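Local coordinates for protein chemotaxis transducer (Pseudomonas aeruginosa, PDB 6GCV) that senses nitrate for chemotaxis by binding the anion directly through its PilJ-type ligand-binding domain, at residues Lys33-Ala38 with Gly94-Met99; Asp101-Ala104 with Gln109-Leu112; Ala90-Arg95 with Ser119-Gly124; Ile21-Ala26 with Ala63-Gly68; Ala83-Lys88 with Leu126-Ser131. All blocks are in the same frame, centred on the assembly; numbering follows the deposited sequence. Where two conformers were deposited one is given.

Interaction 1 (Lys33-Ala38 with Gly94-Met99). With NA (sodium ion), chain E; ACT (acetate ion), chain G.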
# COMPACT_ATOMS: atom_id res chain seq x y z
N LYS A 33 2.61 4.25 -2.87
CA LYS A 33 1.97 5.26 -3.72
C LYS A 33 2.86 6.47 -3.93
O LYS A 33 2.99 6.98 -5.06
CB LYS A 33 0.60 5.65 -3.13
CG LYS A 33 -0.21 6.63 -3.98
CD LYS A 33 -1.62 6.76 -3.45
CE LYS A 33 -2.48 7.62 -4.36
NZ LYS A 33 -2.32 9.04 -4.00
N MET A 34 3.47 6.94 -2.85
CA MET A 34 4.32 8.11 -2.98
C MET A 34 5.54 7.81 -3.85
O MET A 34 6.00 8.67 -4.61
CB MET A 34 4.68 8.74 -1.63
CG MET A 34 5.45 7.86 -0.73
SD MET A 34 5.65 8.57 0.92
CE MET A 34 4.09 8.52 1.78
N ALA A 35 6.07 6.59 -3.76
CA ALA A 35 7.20 6.24 -4.61
C ALA A 35 6.78 6.26 -6.09
O ALA A 35 7.50 6.77 -6.95
CB ALA A 35 7.75 4.88 -4.25
N ARG A 36 5.63 5.68 -6.40
CA ARG A 36 5.19 5.72 -7.77
C ARG A 36 4.97 7.14 -8.27
O ARG A 36 5.33 7.47 -9.39
CB ARG A 36 4.12 4.72 -8.05
CG ARG A 36 2.82 4.86 -7.47
CD ARG A 36 1.82 5.47 -8.43
NE ARG A 36 0.49 5.38 -7.86
CZ ARG A 36 -0.58 6.09 -8.23
NH1 ARG A 36 -0.43 7.19 -8.95
NH2 ARG A 36 -1.75 5.80 -7.62
N GLU A 37 4.38 7.98 -7.44
CA GLU A 37 4.17 9.38 -7.84
C GLU A 37 5.52 10.10 -8.07
O GLU A 37 5.62 10.91 -9.02
CB GLU A 37 3.35 10.09 -6.77
CG GLU A 37 1.91 9.63 -6.75
CD GLU A 37 1.11 10.03 -5.54
OE1 GLU A 37 1.71 10.28 -4.48
OE2 GLU A 37 -0.15 10.06 -5.60
N ALA A 38 6.49 9.86 -7.20
CA ALA A 38 7.81 10.50 -7.38
C ALA A 38 8.50 10.03 -8.64
O ALA A 38 9.12 10.83 -9.36
CB ALA A 38 8.66 10.27 -6.16
N GLY A 94 12.07 9.77 7.73
CA GLY A 94 12.74 11.05 7.44
C GLY A 94 13.70 10.96 6.28
O GLY A 94 13.76 11.85 5.43
N ARG A 95 14.47 9.90 6.23
CA ARG A 95 15.43 9.71 5.15
C ARG A 95 14.72 9.42 3.83
O ARG A 95 15.11 9.92 2.78
CB ARG A 95 16.43 8.61 5.51
CG ARG A 95 17.36 9.01 6.66
CD ARG A 95 18.34 7.92 7.04
NE ARG A 95 17.78 6.88 7.90
CZ ARG A 95 17.74 6.92 9.23
NH1 ARG A 95 18.20 7.98 9.89
NH2 ARG A 95 17.22 5.91 9.92
N TYR A 96 13.69 8.60 3.88
CA TYR A 96 12.92 8.27 2.66
C TYR A 96 12.25 9.49 2.09
O TYR A 96 12.24 9.69 0.86
CB TYR A 96 11.88 7.21 3.03
CG TYR A 96 11.04 6.67 1.89
CD1 TYR A 96 11.62 5.98 0.82
CD2 TYR A 96 9.69 6.81 1.89
CE1 TYR A 96 10.82 5.44 -0.19
CE2 TYR A 96 8.88 6.27 0.91
CZ TYR A 96 9.44 5.55 -0.12
OH TYR A 96 8.66 4.92 -1.07
N ARG A 97 11.68 10.32 2.96
CA ARG A 97 10.99 11.53 2.49
C ARG A 97 11.96 12.44 1.74
O ARG A 97 11.63 12.99 0.69
CB ARG A 97 10.33 12.24 3.67
CG ARG A 97 9.49 13.45 3.25
CD ARG A 97 9.01 14.15 4.48
NE ARG A 97 10.15 14.56 5.28
CZ ARG A 97 10.19 14.54 6.60
NH1 ARG A 97 9.13 14.15 7.33
NH2 ARG A 97 11.29 14.94 7.21
N ALA A 98 13.18 12.57 2.25
CA ALA A 98 14.17 13.41 1.56
C ALA A 98 14.52 12.79 0.20
O ALA A 98 14.72 13.49 -0.77
CB ALA A 98 15.42 13.57 2.39
N MET A 99 14.58 11.47 0.12
CA MET A 99 14.88 10.81 -1.15
C MET A 99 13.76 11.05 -2.16
O MET A 99 14.02 11.28 -3.33
CB MET A 99 15.00 9.30 -0.96
CG MET A 99 16.21 8.80 -0.21
SD MET A 99 16.06 7.01 0.06
CE MET A 99 17.54 6.78 1.04
NA NA E . 3.10 12.17 -9.88
C ACT G . -2.43 10.05 -8.10
O ACT G . -2.95 9.46 -9.10
OXT ACT G . -1.16 10.05 -7.92
CH3 ACT G . -3.29 10.55 -6.98
O HOH W 1 0.55 10.96 -9.91

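Interaction 2 (Asp101-Ala104 with Gln109-Leu112)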
# COMPACT_ATOMS: atom_id res chain seq x y z
N ASP A 101 11.82 13.61 -2.50
CA ASP A 101 11.95 14.95 -3.01
C ASP A 101 13.01 15.03 -4.11
O ASP A 101 12.84 15.76 -5.06
CB ASP A 101 12.35 15.86 -1.83
CG ASP A 101 12.46 17.33 -2.20
OD1 ASP A 101 12.20 17.74 -3.36
OD2 ASP A 101 12.82 18.10 -1.28
N GLN A 102 14.10 14.30 -3.94
CA GLN A 102 15.17 14.26 -4.94
C GLN A 102 14.75 13.46 -6.18
O GLN A 102 14.97 13.89 -7.31
CB GLN A 102 16.43 13.66 -4.35
CG GLN A 102 17.03 14.53 -3.25
CD GLN A 102 17.33 15.93 -3.72
OE1 GLN A 102 16.88 16.92 -3.11
NE2 GLN A 102 18.09 16.04 -4.78
N VAL A 103 14.16 12.29 -5.98
CA VAL A 103 13.71 11.46 -7.09
C VAL A 103 12.78 12.20 -7.98
O VAL A 103 12.85 12.10 -9.21
CB VAL A 103 13.06 10.16 -6.56
CG1 VAL A 103 12.32 9.41 -7.68
CG2 VAL A 103 14.14 9.28 -5.93
N ALA A 104 11.87 12.96 -7.39
CA ALA A 104 10.83 13.66 -8.14
C ALA A 104 11.34 14.80 -9.04
O ALA A 104 10.56 15.32 -9.83
CB ALA A 104 9.78 14.18 -7.17
N GLN A 109 20.56 14.31 -9.26
CA GLN A 109 21.40 13.12 -9.16
C GLN A 109 20.88 12.26 -8.04
O GLN A 109 20.79 12.72 -6.90
CB GLN A 109 22.85 13.51 -8.84
CG GLN A 109 23.42 14.47 -9.87
CD GLN A 109 23.45 13.94 -11.29
OE1 GLN A 109 23.71 12.76 -11.51
NE2 GLN A 109 23.17 14.80 -12.25
N VAL A 110 20.53 11.01 -8.33
CA VAL A 110 20.02 10.09 -7.31
C VAL A 110 20.50 8.69 -7.60
O VAL A 110 20.95 8.39 -8.70
CB VAL A 110 18.48 10.05 -7.24
CG1 VAL A 110 17.90 11.39 -6.91
CG2 VAL A 110 17.92 9.56 -8.54
N ASP A 111 20.38 7.83 -6.60
CA ASP A 111 20.66 6.40 -6.76
C ASP A 111 19.32 5.67 -6.75
O ASP A 111 18.74 5.48 -5.67
CB ASP A 111 21.54 5.93 -5.60
CG ASP A 111 21.81 4.44 -5.62
OD1 ASP A 111 21.27 3.72 -6.48
OD2 ASP A 111 22.57 4.00 -4.72
N LEU A 112 18.80 5.33 -7.92
CA LEU A 112 17.45 4.77 -7.98
C LEU A 112 17.35 3.37 -7.35
O LEU A 112 16.34 3.03 -6.80
CB LEU A 112 16.92 4.73 -9.42
CG LEU A 112 16.58 6.09 -10.01
CD1 LEU A 112 16.22 5.92 -11.46
CD2 LEU A 112 15.44 6.75 -9.24
O HOH W 2 20.09 14.08 -4.87

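Interaction 3 (Ala90-Arg95 with Ser119-Gly124)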
# COMPACT_ATOMS: atom_id res chain seq x y z
N ALA A 90 9.86 6.17 12.10
CA ALA A 90 10.02 7.61 11.91
C ALA A 90 11.41 7.99 11.43
O ALA A 90 11.57 8.88 10.57
CB ALA A 90 9.69 8.38 13.16
N GLN A 91 12.44 7.32 11.93
CA GLN A 91 13.80 7.65 11.49
C GLN A 91 14.00 7.25 10.02
O GLN A 91 14.61 8.01 9.26
CB GLN A 91 14.83 7.03 12.42
CG GLN A 91 14.80 7.71 13.83
CD GLN A 91 14.93 9.27 13.84
OE1 GLN A 91 15.98 9.80 13.45
NE2 GLN A 91 13.88 10.00 14.31
N ILE A 92 13.49 6.10 9.62
CA ILE A 92 13.59 5.65 8.23
C ILE A 92 12.78 6.59 7.35
O ILE A 92 13.23 7.05 6.29
CB ILE A 92 13.09 4.20 8.06
CG1 ILE A 92 14.00 3.25 8.86
CG2 ILE A 92 13.00 3.78 6.60
CD1 ILE A 92 13.35 1.92 9.10
N TRP A 93 11.57 6.94 7.80
CA TRP A 93 10.71 7.84 7.06
C TRP A 93 11.39 9.17 6.76
O TRP A 93 11.31 9.67 5.64
CB TRP A 93 9.39 8.06 7.84
CG TRP A 93 8.62 9.24 7.36
CD1 TRP A 93 8.38 10.38 8.02
CD2 TRP A 93 8.05 9.40 6.07
NE1 TRP A 93 7.66 11.25 7.23
CE2 TRP A 93 7.46 10.66 6.02
CE3 TRP A 93 7.94 8.58 4.96
CZ2 TRP A 93 6.81 11.12 4.90
CZ3 TRP A 93 7.30 9.05 3.86
CH2 TRP A 93 6.75 10.31 3.83
N GLY A 94 12.07 9.77 7.73
CA GLY A 94 12.74 11.05 7.44
C GLY A 94 13.70 10.96 6.28
O GLY A 94 13.76 11.85 5.43
N ARG A 95 14.47 9.90 6.23
CA ARG A 95 15.43 9.71 5.15
C ARG A 95 14.72 9.42 3.83
O ARG A 95 15.11 9.92 2.78
CB ARG A 95 16.43 8.61 5.51
CG ARG A 95 17.36 9.01 6.66
CD ARG A 95 18.34 7.92 7.04
NE ARG A 95 17.78 6.88 7.90
CZ ARG A 95 17.74 6.92 9.23
NH1 ARG A 95 18.20 7.98 9.89
NH2 ARG A 95 17.22 5.91 9.92
N SER A 119 12.65 2.10 -0.08
CA SER A 119 11.19 1.95 -0.12
C SER A 119 10.77 0.59 0.45
O SER A 119 9.82 0.49 1.24
CB SER A 119 10.69 2.09 -1.56
OG SER A 119 9.26 2.15 -1.60
N THR A 120 11.50 -0.45 0.05
CA THR A 120 11.22 -1.80 0.53
C THR A 120 11.49 -1.93 2.03
O THR A 120 10.74 -2.59 2.76
CB THR A 120 12.02 -2.79 -0.31
OG1 THR A 120 11.50 -2.73 -1.65
CG2 THR A 120 11.98 -4.23 0.27
N GLU A 121 12.57 -1.29 2.50
CA GLU A 121 12.89 -1.30 3.90
C GLU A 121 11.80 -0.64 4.73
O GLU A 121 11.36 -1.18 5.75
CB GLU A 121 14.25 -0.63 4.15
CG GLU A 121 14.64 -0.53 5.62
CD GLU A 121 15.97 0.14 5.85
OE1 GLU A 121 16.80 0.21 4.91
OE2 GLU A 121 16.21 0.55 7.00
N LEU A 122 11.38 0.54 4.29
CA LEU A 122 10.31 1.23 5.02
C LEU A 122 9.04 0.40 5.05
O LEU A 122 8.38 0.25 6.08
CB LEU A 122 10.04 2.62 4.43
CG LEU A 122 8.86 3.37 5.05
CD1 LEU A 122 9.10 3.62 6.51
CD2 LEU A 122 8.63 4.70 4.35
N LEU A 123 8.68 -0.15 3.88
CA LEU A 123 7.50 -1.01 3.79
C LEU A 123 7.57 -2.15 4.82
O LEU A 123 6.58 -2.41 5.53
CB LEU A 123 7.37 -1.55 2.36
CG LEU A 123 6.28 -2.56 2.13
CD1 LEU A 123 4.91 -2.03 2.47
CD2 LEU A 123 6.33 -3.06 0.71
N GLY A 124 8.73 -2.77 4.91
CA GLY A 124 8.92 -3.87 5.86
C GLY A 124 8.71 -3.44 7.29
O GLY A 124 8.11 -4.16 8.09

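Interaction 4 (Ile21-Ala26 with Ala63-Gly68)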
# COMPACT_ATOMS: atom_id res chain seq x y z
N ILE A 21 -6.10 -0.02 13.21
CA ILE A 21 -5.38 -0.99 12.40
C ILE A 21 -5.46 -0.63 10.90
O ILE A 21 -4.49 -0.80 10.16
CB ILE A 21 -5.86 -2.44 12.69
CG1 ILE A 21 -5.63 -2.82 14.15
CG2 ILE A 21 -5.18 -3.44 11.76
CD1 ILE A 21 -4.20 -2.79 14.60
N ASN A 22 -6.60 -0.13 10.47
CA ASN A 22 -6.76 0.34 9.09
C ASN A 22 -5.77 1.44 8.74
O ASN A 22 -5.11 1.39 7.69
CB ASN A 22 -8.18 0.81 8.82
CG ASN A 22 -8.39 1.21 7.38
OD1 ASN A 22 -8.02 0.46 6.48
ND2 ASN A 22 -8.93 2.40 7.15
N VAL A 23 -5.65 2.43 9.62
CA VAL A 23 -4.76 3.55 9.39
C VAL A 23 -3.30 3.09 9.35
O VAL A 23 -2.53 3.51 8.48
CB VAL A 23 -5.03 4.65 10.43
CG1 VAL A 23 -3.92 5.66 10.52
CG2 VAL A 23 -6.35 5.33 10.13
N ALA A 24 -2.93 2.21 10.28
CA ALA A 24 -1.57 1.70 10.27
C ALA A 24 -1.29 0.88 8.98
O ALA A 24 -0.25 1.02 8.36
CB ALA A 24 -1.32 0.86 11.52
N GLY A 25 -2.23 0.01 8.60
CA GLY A 25 -2.04 -0.74 7.38
C GLY A 25 -1.92 0.15 6.15
O GLY A 25 -1.06 -0.09 5.29
N ALA A 26 -2.75 1.19 6.09
CA ALA A 26 -2.72 2.09 4.94
C ALA A 26 -1.37 2.80 4.80
O ALA A 26 -1.03 3.20 3.70
CB ALA A 26 -3.87 3.07 4.99
N ALA A 63 1.11 10.99 12.85
CA ALA A 63 0.85 11.79 14.04
C ALA A 63 -0.35 11.25 14.81
O ALA A 63 -0.33 11.22 16.05
CB ALA A 63 0.64 13.25 13.65
N ASP A 64 -1.38 10.80 14.11
CA ASP A 64 -2.53 10.20 14.75
C ASP A 64 -2.16 8.94 15.53
O ASP A 64 -2.70 8.69 16.61
CB ASP A 64 -3.62 9.90 13.73
CG ASP A 64 -4.28 11.15 13.15
OD1 ASP A 64 -4.21 12.22 13.80
OD2 ASP A 64 -4.93 11.03 12.08
N LEU A 65 -1.29 8.10 14.96
CA LEU A 65 -0.86 6.88 15.64
C LEU A 65 0.01 7.21 16.86
O LEU A 65 -0.02 6.49 17.86
CB LEU A 65 -0.11 5.97 14.67
CG LEU A 65 -0.96 5.34 13.55
CD1 LEU A 65 -0.10 4.78 12.45
CD2 LEU A 65 -1.85 4.26 14.13
N ASP A 66 0.77 8.30 16.78
CA ASP A 66 1.64 8.68 17.89
C ASP A 66 0.86 9.29 19.06
O ASP A 66 1.20 9.07 20.21
CB ASP A 66 2.63 9.74 17.44
CG ASP A 66 3.77 9.20 16.59
OD1 ASP A 66 4.05 7.98 16.57
OD2 ASP A 66 4.44 10.04 15.95
N ALA A 67 -0.16 10.08 18.75
CA ALA A 67 -0.88 10.87 19.76
C ALA A 67 -2.30 10.43 20.06
O ALA A 67 -2.87 10.83 21.07
CB ALA A 67 -0.89 12.33 19.35
N GLY A 68 -2.85 9.59 19.19
CA GLY A 68 -4.27 9.31 19.18
C GLY A 68 -5.02 10.42 18.51
O GLY A 68 -4.55 11.57 18.44

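Interaction 5 (Ala83-Lys88 with Leu126-Ser131)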
# COMPACT_ATOMS: atom_id res chain seq x y z
N ALA A 83 5.56 1.74 20.57
CA ALA A 83 6.16 3.08 20.53
C ALA A 83 7.56 3.03 19.95
O ALA A 83 7.91 3.87 19.14
CB ALA A 83 6.17 3.71 21.93
N ALA A 84 8.36 2.04 20.32
CA ALA A 84 9.73 1.90 19.79
C ALA A 84 9.71 1.65 18.29
O ALA A 84 10.52 2.21 17.56
CB ALA A 84 10.49 0.79 20.51
N GLN A 85 8.78 0.82 17.81
CA GLN A 85 8.66 0.58 16.38
C GLN A 85 8.20 1.83 15.63
O GLN A 85 8.69 2.09 14.52
CB GLN A 85 7.78 -0.61 16.08
CG GLN A 85 7.72 -1.02 14.60
CD GLN A 85 9.06 -1.49 14.03
OE1 GLN A 85 10.00 -1.79 14.77
NE2 GLN A 85 9.17 -1.52 12.70
N ARG A 86 7.30 2.62 16.21
CA ARG A 86 6.92 3.90 15.58
C ARG A 86 8.14 4.80 15.46
O ARG A 86 8.30 5.47 14.45
CB ARG A 86 5.81 4.64 16.33
CG ARG A 86 4.46 3.96 16.27
CD ARG A 86 3.32 4.89 16.71
NE ARG A 86 3.46 5.32 18.11
CZ ARG A 86 2.89 4.72 19.15
NH1 ARG A 86 2.08 3.68 18.98
NH2 ARG A 86 3.12 5.17 20.39
N GLN A 87 9.01 4.81 16.47
CA GLN A 87 10.20 5.65 16.38
C GLN A 87 11.20 5.14 15.36
O GLN A 87 11.80 5.91 14.65
CB GLN A 87 10.90 5.85 17.74
CG GLN A 87 12.10 6.82 17.60
CD GLN A 87 11.77 8.10 16.80
OE1 GLN A 87 12.43 8.46 15.77
NE2 GLN A 87 10.70 8.78 17.23
N LYS A 88 11.35 3.83 15.25
CA LYS A 88 12.22 3.23 14.23
C LYS A 88 11.72 3.59 12.84
O LYS A 88 12.48 4.01 12.00
CB LYS A 88 12.28 1.72 14.41
CG LYS A 88 13.25 1.02 13.49
CD LYS A 88 13.28 -0.48 13.73
CE LYS A 88 14.22 -1.15 12.75
NZ LYS A 88 14.38 -2.57 13.10
N LEU A 126 6.98 -0.82 8.31
CA LEU A 126 5.58 -0.52 8.50
C LEU A 126 4.76 -1.78 8.69
O LEU A 126 3.83 -1.82 9.48
CB LEU A 126 5.04 0.29 7.32
CG LEU A 126 5.57 1.71 7.22
CD1 LEU A 126 5.30 2.31 5.85
CD2 LEU A 126 5.02 2.58 8.35
N ASN A 127 5.08 -2.82 7.92
CA ASN A 127 4.41 -4.09 8.12
C ASN A 127 4.70 -4.62 9.52
O ASN A 127 3.81 -5.18 10.18
CB ASN A 127 4.86 -5.07 7.07
CG ASN A 127 3.97 -6.26 7.02
OD1 ASN A 127 2.74 -6.14 6.95
ND2 ASN A 127 4.57 -7.41 7.05
N ASN A 128 5.95 -4.48 9.99
CA ASN A 128 6.27 -4.92 11.34
C ASN A 128 5.46 -4.14 12.39
O ASN A 128 5.03 -4.69 13.40
CB ASN A 128 7.77 -4.79 11.63
CG ASN A 128 8.62 -5.75 10.82
OD1 ASN A 128 8.11 -6.76 10.30
ND2 ASN A 128 9.92 -5.45 10.70
N LEU A 129 5.26 -2.85 12.17
CA LEU A 129 4.43 -2.04 13.06
C LEU A 129 3.01 -2.58 13.12
O LEU A 129 2.46 -2.76 14.22
CB LEU A 129 4.45 -0.56 12.66
CG LEU A 129 3.54 0.38 13.47
CD1 LEU A 129 3.94 0.41 14.92
CD2 LEU A 129 3.52 1.78 12.88
N VAL A 130 2.42 -2.84 11.96
CA VAL A 130 1.08 -3.42 11.90
C VAL A 130 1.03 -4.73 12.68
O VAL A 130 0.12 -4.98 13.46
CB VAL A 130 0.63 -3.66 10.42
CG1 VAL A 130 -0.65 -4.48 10.35
CG2 VAL A 130 0.45 -2.32 9.73
N SER A 131 2.01 -5.59 12.47
CA SER A 131 2.06 -6.88 13.16
C SER A 131 2.10 -6.71 14.67
O SER A 131 1.38 -7.42 15.40
CB SER A 131 3.29 -7.67 12.72
OG SER A 131 3.16 -8.06 11.36
O HOH W 3 10.84 -4.36 13.76

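Interaction 1 (Lys33-Ala38 with Gly94-Met99)
Ala35 CA and Tyr96 CA are 9.5 Å apart where helices 18-42 and 80-103 pass, and Met34 CA and Arg97 CA 9.3 Å, so it takes the length of a tyrosine to bridge the gap. The phenol reaches across until its OH lies 3.3 Å from Ala35 CB, and that oxygen is then hydrogen-bonded to the carbonyl of Ser31 and to the hydroxyl of Ser119, so a buried polar atom is well provided for. Beside it, Met34 puts its sulfur near the ring's CE2 at 4.0 Å, a Met-aromatic contact made obliquely. Met34 gets there by turning CG in between its own backbone N and carbonyl carbon (chi1 62°).

The other flank of segment 33-38 is polar. Lys33 NZ makes a 2.9 Å salt bridge to Glu37 OE2, and the carbonyl O of Glu37 binds a sodium ion at 2.9 Å, in a site shared with Asp47. An acetate, probably from the crystallisation liquor, approaches Glu37 OE2 and takes a weak hydrogen bond from Arg36 NH1, while Arg36 NH2 binds Gln32 and Thr120 of the second subunit.

In the bundle, Met34 also packs on Leu51 and Tyr58 of helix 48-67, and Tyr96 on Tyr118 and Leu122 of helix 112-137.

Interaction 2 (Asp101-Ala104 with Gln109-Leu112)
Val110 folds back onto the end of helix 80-103, and the apolar part of the contact is largely its doing. Its CG1 lies 3.7 Å from Gln102 CB and also faces Val103, whose CG2 is 4.4 Å away. That CG1 branch points at the helix because it stands anti to the carbonyl carbon of its own residue (chi1 -60°). Val103 CG2 meets Leu112 as well, at 4.4 Å from CD2, making Val103 the shared apolar partner of Val110 and Leu112.

The polar link runs through a water. Gln102, its chain bent at chi2, sends NE2 to this water at 2.8 Å, and the water in turn donates to Gln109 O. Close by, the backbone O of Gln102 is hydrogen-bonded to Ser108 OG, and Asp111 acts as N-cap of the next helix, its OD1 holding the N of Gly114.

The contact closes the loop between helix 80-103 and helix 112-137. Val103 rests on Ala38 and Leu39 of helix 18-42, and Leu112 reaches the second subunit, packing on its Ala45.

Interaction 3 (Ala90-Arg95 with Ser119-Gly124)
Trp93 presents the edge of its indole to Leu122: CD2 of the leucine lies in the ring plane, 4.0 Å from CE3. The indole is also stacked with the ring of Tyr58 and touches Met34, while its NE1 makes a weak hydrogen bond to Glu59, so several neighbours hold it in place. The other flat group is the guanidinium of Arg95, a side chain with two conformers. In one of them the carbonyl O of Gln91 sits over the centre of one face, 3.3 Å above the plane, and NE is bonded to Tyr118 OH. Arg95 NH2 then stays 6.2 Å from Glu121 OE2, too far for an ion pair, though the opposite charges may still attract weakly.

Ile92 fills the space between the backbones. Its CG2 nestles against Leu122 CB at 3.8 Å and is nearly as close to CD1, the two side chains sliding past each other in opposite directions. The longer branch of Ile92 ends in CD1, which meets Glu121 OE2 at 3.8 Å. Glu121 reaches that far because its chain is fully extended beyond CG.

The helices run antiparallel, their local axes 9.9 Å apart with a crossing angle of -154°. Leu122 is wedged further in, touching Ser31 of helix 18-42, whereas Leu123 packs on Arg28 and Gln32 of that helix and on Met29 of the second subunit.

Interaction 4 (Ile21-Ala26 with Ala63-Gly68)
Leu65 reaches across to helix 18-42 and lays its CD1 against the backbone of Ala24, 4.0 Å from CA and 4.2 Å from CB. The small alanine lets the methyl come up close to the helix surface. Val23, one residue back, meets the same side chain at its branch point: its CG1 approaches Leu65 CG at 4.2 Å. Leu65 is aimed this way by a CG that lies anti to its carbonyl carbon and beside its backbone N (chi1 -69°), and all three residues are buried.

These segments belong to the first antiparallel pair of a four-helix bundle, the scaffold of this PilJ-type sensor domain, and they meet where helix 48-67 is about to end. Gly68 leaves the helix with a positive phi of 79°, and its N makes a weak bond back to Asp64 O.

In the next shell, Met133 of helix 112-137 packs on both Ala24 and Leu65, adding a third helix to the apolar cluster. Val23 is backed by Arg72 and Val74 of the loop after helix 48-67, and Asp64 OD2 holds Arg72 NH1 in a salt bridge. On another side of the same turns of helix 18-42 the second subunit comes in, with Asn22 OD1 hydrogen-bonded to its Arg28 NH1 and Ala26 packed on that arginine.

Interaction 5 (Ala83-Lys88 with Leu126-Ser131)
Gln85 and Leu129 press together through aliphatic carbon: Gln85 CG lies 3.8 Å from both CA and CB of the leucine. Gln85 leaves its helix with CG opposite the backbone N, then bends at chi2 (64°), which swings the amide along helix 112-137 so that NE2 passes 3.7 Å from Asn128 CB. The amide is held at both ends. NE2 is hydrogen-bonded to Glu125 OE1, and OE1 accepts from a water at 2.9 Å that is also joined, weakly, to Asn128 ND2.

Leu129 turns its two methyls toward Arg86, CD1 lying 3.8 Å and CD2 4.1 Å from CG. Only the base of the arginine is used here. Past CG the chain runs on extended and then kinks at chi3 (-63°), carrying the guanidinium back over its own helix, one face over Ala83 CA, off-centre. There NH1 is hydrogen-bonded to Met77 O and NE forms a salt bridge with OD1 of one Asp66 conformer.

With local axes 9.6 Å apart and directions 167° from one another, this is the close antiparallel packing of neighbouring helices in a four-helix bundle, here with a water weakly linking two amides at its outer edge.

Overall arrangement
Interactions 3 and 5 join the same two helices, 80-103 and 112-137, at successive levels with centres about 10 Å apart; the first is buried, the second partly open and hydrated. Interaction 1 is also buried but spans a wider gap between helices 18-42 and 80-103, and it meets interaction 3 where Ala35 CB packs near Ser119 OG. Interaction 4, purely apolar, joins helices 18-42 and 48-67 on the opposite side of the chain's centre from interactions 1 and 2, and touches interaction 5 where Ala24 O meets Val130 CG2. Interaction 2 is partly buried at the loop end, touching interaction 1 where Ala38 O lies against Ala104 CB. Among the five, interaction 1 is the one that holds a sodium ligand, Glu37.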